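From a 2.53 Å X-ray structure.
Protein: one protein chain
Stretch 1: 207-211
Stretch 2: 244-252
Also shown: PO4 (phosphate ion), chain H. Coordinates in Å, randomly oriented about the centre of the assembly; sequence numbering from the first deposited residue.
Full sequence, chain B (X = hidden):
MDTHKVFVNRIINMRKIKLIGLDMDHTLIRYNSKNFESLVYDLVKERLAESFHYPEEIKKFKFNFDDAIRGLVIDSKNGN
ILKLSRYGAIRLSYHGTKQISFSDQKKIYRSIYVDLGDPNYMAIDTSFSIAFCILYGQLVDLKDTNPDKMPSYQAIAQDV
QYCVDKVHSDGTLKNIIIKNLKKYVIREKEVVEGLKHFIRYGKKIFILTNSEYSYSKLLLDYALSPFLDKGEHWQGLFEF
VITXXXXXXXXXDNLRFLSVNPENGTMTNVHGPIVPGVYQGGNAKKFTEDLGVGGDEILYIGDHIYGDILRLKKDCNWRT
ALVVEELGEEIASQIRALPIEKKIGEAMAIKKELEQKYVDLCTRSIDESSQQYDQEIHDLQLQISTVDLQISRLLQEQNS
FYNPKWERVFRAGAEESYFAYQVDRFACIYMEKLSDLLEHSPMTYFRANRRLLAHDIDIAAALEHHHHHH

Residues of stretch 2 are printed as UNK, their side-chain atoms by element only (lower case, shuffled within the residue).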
# COMPACT_ATOMS: atom_id res chain seq x y z
N ILE B 207 -12.05 -9.93 -32.48
CA ILE B 207 -11.19 -8.77 -32.38
C ILE B 207 -11.46 -8.06 -31.06
O ILE B 207 -12.61 -7.93 -30.65
CB ILE B 207 -11.44 -7.80 -33.54
CG1 ILE B 207 -10.99 -8.45 -34.85
CG2 ILE B 207 -10.69 -6.48 -33.32
CD1 ILE B 207 -11.24 -7.60 -36.06
N LEU B 208 -10.41 -7.60 -30.40
CA LEU B 208 -10.56 -6.89 -29.14
C LEU B 208 -9.60 -5.70 -29.25
O LEU B 208 -8.41 -5.80 -28.91
CB LEU B 208 -10.17 -7.80 -27.96
CG LEU B 208 -10.34 -7.29 -26.53
CD1 LEU B 208 -11.82 -7.07 -26.24
CD2 LEU B 208 -9.76 -8.31 -25.55
N THR B 209 -10.13 -4.57 -29.73
CA THR B 209 -9.34 -3.37 -29.95
C THR B 209 -9.72 -2.17 -29.09
O THR B 209 -10.85 -2.03 -28.64
CB THR B 209 -9.44 -2.91 -31.42
OG1 THR B 209 -8.82 -1.63 -31.56
CG2 THR B 209 -10.90 -2.79 -31.86
N ASN B 210 -8.77 -1.27 -28.88
CA ASN B 210 -9.05 -0.08 -28.11
C ASN B 210 -9.51 1.06 -29.05
O ASN B 210 -9.87 2.13 -28.59
CB ASN B 210 -7.81 0.35 -27.32
CG ASN B 210 -7.78 -0.24 -25.91
OD1 ASN B 210 -8.47 -1.20 -25.61
ND2 ASN B 210 -6.96 0.35 -25.05
N SER B 211 -9.48 0.80 -30.36
CA SER B 211 -9.90 1.79 -31.37
C SER B 211 -11.40 1.72 -31.49
O SER B 211 -11.99 0.68 -31.19
CB SER B 211 -9.29 1.46 -32.73
OG SER B 211 -7.87 1.53 -32.69
N UNK B 244 -13.29 -0.06 -28.63
CA UNK B 244 -13.11 0.80 -27.47
C UNK B 244 -13.15 -0.15 -26.28
O UNK B 244 -13.84 0.08 -25.28
c UNK B 244 -15.26 4.02 -28.09
c UNK B 244 -12.78 3.89 -27.78
c UNK B 244 -14.21 1.86 -27.38
c UNK B 244 -14.03 3.13 -28.22
N UNK B 245 -12.39 -1.23 -26.40
CA UNK B 245 -12.34 -2.26 -25.38
C UNK B 245 -11.90 -1.73 -24.04
O UNK B 245 -12.31 -2.22 -23.00
c UNK B 245 -11.43 -3.39 -25.82
N UNK B 246 -11.06 -0.71 -24.08
CA UNK B 246 -10.54 -0.11 -22.86
C UNK B 246 -9.67 -1.10 -22.07
O UNK B 246 -9.89 -1.33 -20.87
o UNK B 246 -12.08 1.97 -20.23
n UNK B 246 -9.96 1.72 -20.91
c UNK B 246 -11.26 1.44 -20.96
c UNK B 246 -11.71 0.42 -22.00
N UNK B 247 -8.70 -1.68 -22.75
CA UNK B 247 -7.77 -2.59 -22.10
C UNK B 247 -6.76 -1.68 -21.38
O UNK B 247 -6.53 -0.55 -21.79
c UNK B 247 -7.05 -3.44 -23.16
c UNK B 247 -7.94 -4.41 -23.89
n UNK B 247 -6.24 -4.54 -27.38
c UNK B 247 -6.93 -3.99 -26.18
c UNK B 247 -7.23 -5.05 -25.10
N UNK B 248 -6.13 -2.18 -20.31
CA UNK B 248 -6.25 -3.51 -19.73
C UNK B 248 -7.51 -3.73 -18.90
O UNK B 248 -7.90 -4.88 -18.65
c UNK B 248 -4.85 -2.22 -18.37
c UNK B 248 -4.99 -3.63 -18.88
c UNK B 248 -5.10 -1.39 -19.61
N UNK B 249 -8.13 -2.64 -18.47
CA UNK B 249 -9.32 -2.74 -17.63
C UNK B 249 -10.37 -3.69 -18.17
O UNK B 249 -11.13 -4.27 -17.40
n UNK B 249 -10.96 3.19 -15.25
c UNK B 249 -9.92 -1.35 -17.37
n UNK B 249 -10.02 1.68 -16.73
c UNK B 249 -10.49 2.89 -16.46
n UNK B 249 -10.49 3.81 -17.43
c UNK B 249 -9.18 -0.59 -16.28
c UNK B 249 -9.97 0.60 -15.76
N UNK B 250 -10.43 -3.85 -19.49
CA UNK B 250 -11.40 -4.79 -20.05
C UNK B 250 -11.21 -6.18 -19.42
O UNK B 250 -12.17 -6.90 -19.16
c UNK B 250 -11.61 -7.36 -22.14
c UNK B 250 -11.23 -4.93 -21.56
c UNK B 250 -12.06 -6.04 -22.16
c UNK B 250 -13.31 -5.77 -22.74
c UNK B 250 -14.09 -6.80 -23.29
c UNK B 250 -13.62 -8.10 -23.25
c UNK B 250 -12.37 -8.38 -22.67
N UNK B 251 -9.95 -6.56 -19.21
CA UNK B 251 -9.62 -7.85 -18.66
C UNK B 251 -9.97 -8.04 -17.18
O UNK B 251 -10.42 -9.11 -16.79
c UNK B 251 -6.91 -7.19 -20.84
c UNK B 251 -7.71 -8.19 -20.28
c UNK B 251 -6.53 -7.25 -22.18
c UNK B 251 -8.12 -9.25 -21.09
c UNK B 251 -8.12 -8.12 -18.85
c UNK B 251 -7.75 -9.31 -22.42
c UNK B 251 -6.95 -8.31 -22.97
N UNK B 252 -9.77 -7.01 -16.36
CA UNK B 252 -10.03 -7.17 -14.93
C UNK B 252 -11.13 -6.31 -14.32
O UNK B 252 -11.58 -6.59 -13.21
c UNK B 252 -8.74 -6.94 -14.14
c UNK B 252 -8.10 -5.59 -14.36
c UNK B 252 -8.64 -4.45 -13.78
c UNK B 252 -8.04 -3.19 -13.96
c UNK B 252 -6.88 -3.09 -14.74
o UNK B 252 -6.29 -1.87 -14.93
c UNK B 252 -6.33 -4.22 -15.33
c UNK B 252 -6.94 -5.46 -15.14
P PO4 H . -5.65 -1.94 -30.37
O1 PO4 H . -5.85 -0.47 -30.53
O2 PO4 H . -4.21 -2.26 -30.37
O3 PO4 H . -6.31 -2.65 -31.50
O4 PO4 H . -6.24 -2.38 -29.08

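Position 244 carries four side-chain carbons, forked at the second carbon, with no polar atom. Branching there rather than at the first carbon excludes isoleucine, and the residue is L244. Its CA lies 4.2 Å from the CA of N210, the closest CA-CA pair across the stretches. The CA-to-CB bond points away from stretch 1, yet CD2 still reaches 3.5 Å from N210 O. The backbone does the polar work: L244 N donates to S211 O at 3.0 Å with an angle of 164°.

Position 245 has a single side-chain carbon, CB, which points toward stretch 1 and sits 3.7 Å from L208 CD1; this is A245. Its N donates to T209 O at 2.8 Å and 165°, so successive amides of stretch 2 bond to alternate carbonyls of stretch 1.

Position 246 shows two carbons, the second bearing one oxygen and one nitrogen. A carboxamide on so short a stem identifies N246. The CA-to-CB bond points away from stretch 1, and phi/psi of 65/52 places the backbone in the left-handed region.

Position 247 has four carbons in a row ending in nitrogen, which is K247. Its chi angles run m, t, m, t, carrying the amine to L208 O, where NZ donates at 2.9 Å. Along the way, CD passes 4.1 Å from L208 CG. The backbone is fastened as well: K247 N donates to N210 OD1 at 2.9 Å and a nearly linear 178°, while N210 ND2 returns a weak bond to K247 O at 3.4 Å. One carboxamide thus reads both the amide and the carbonyl of a single residue.

At 248, three carbons close a ring onto the backbone nitrogen, giving P248. The peptide bond before it is cis, and the residue makes no contact with stretch 1.

Position 249 has three carbons, a nitrogen, then a carbon with two more nitrogens: the guanidinium of R249, out of reach of stretch 1.

Position 250 bears one carbon and a six-carbon ring without oxygen, hence F250. L208 CD1 lies 3.7 Å from the centroid of the F250 ring, 13° off its normal, so the methyl sits over the face in a CH-pi contact.

Position 251 repeats the pattern of one carbon and a plain six-carbon ring; it is F251. Its CZ is 3.8 Å from L208 CD2.

Position 252 adds an oxygen to such a ring, identifying Y252, which lies beyond contact.

The contact, burying 456 Å² in total, combines two elements. L208 supplies the apolar one, its methyls meeting A245, F250 and F251. Backbone bonds, the N210 carboxamide and the K247 amine, which donates to L208 O, supply the polar one. Phosphate, probably from the crystallisation liquor, joins both stretches: K247 NZ donates to PO4 O4 at 2.7 Å, N210 N to the same O4 at 2.8 Å, and T209 OG1 to PO4 O3 at 2.7 Å.

Stretch 2 (244-252) LANKPRFFY
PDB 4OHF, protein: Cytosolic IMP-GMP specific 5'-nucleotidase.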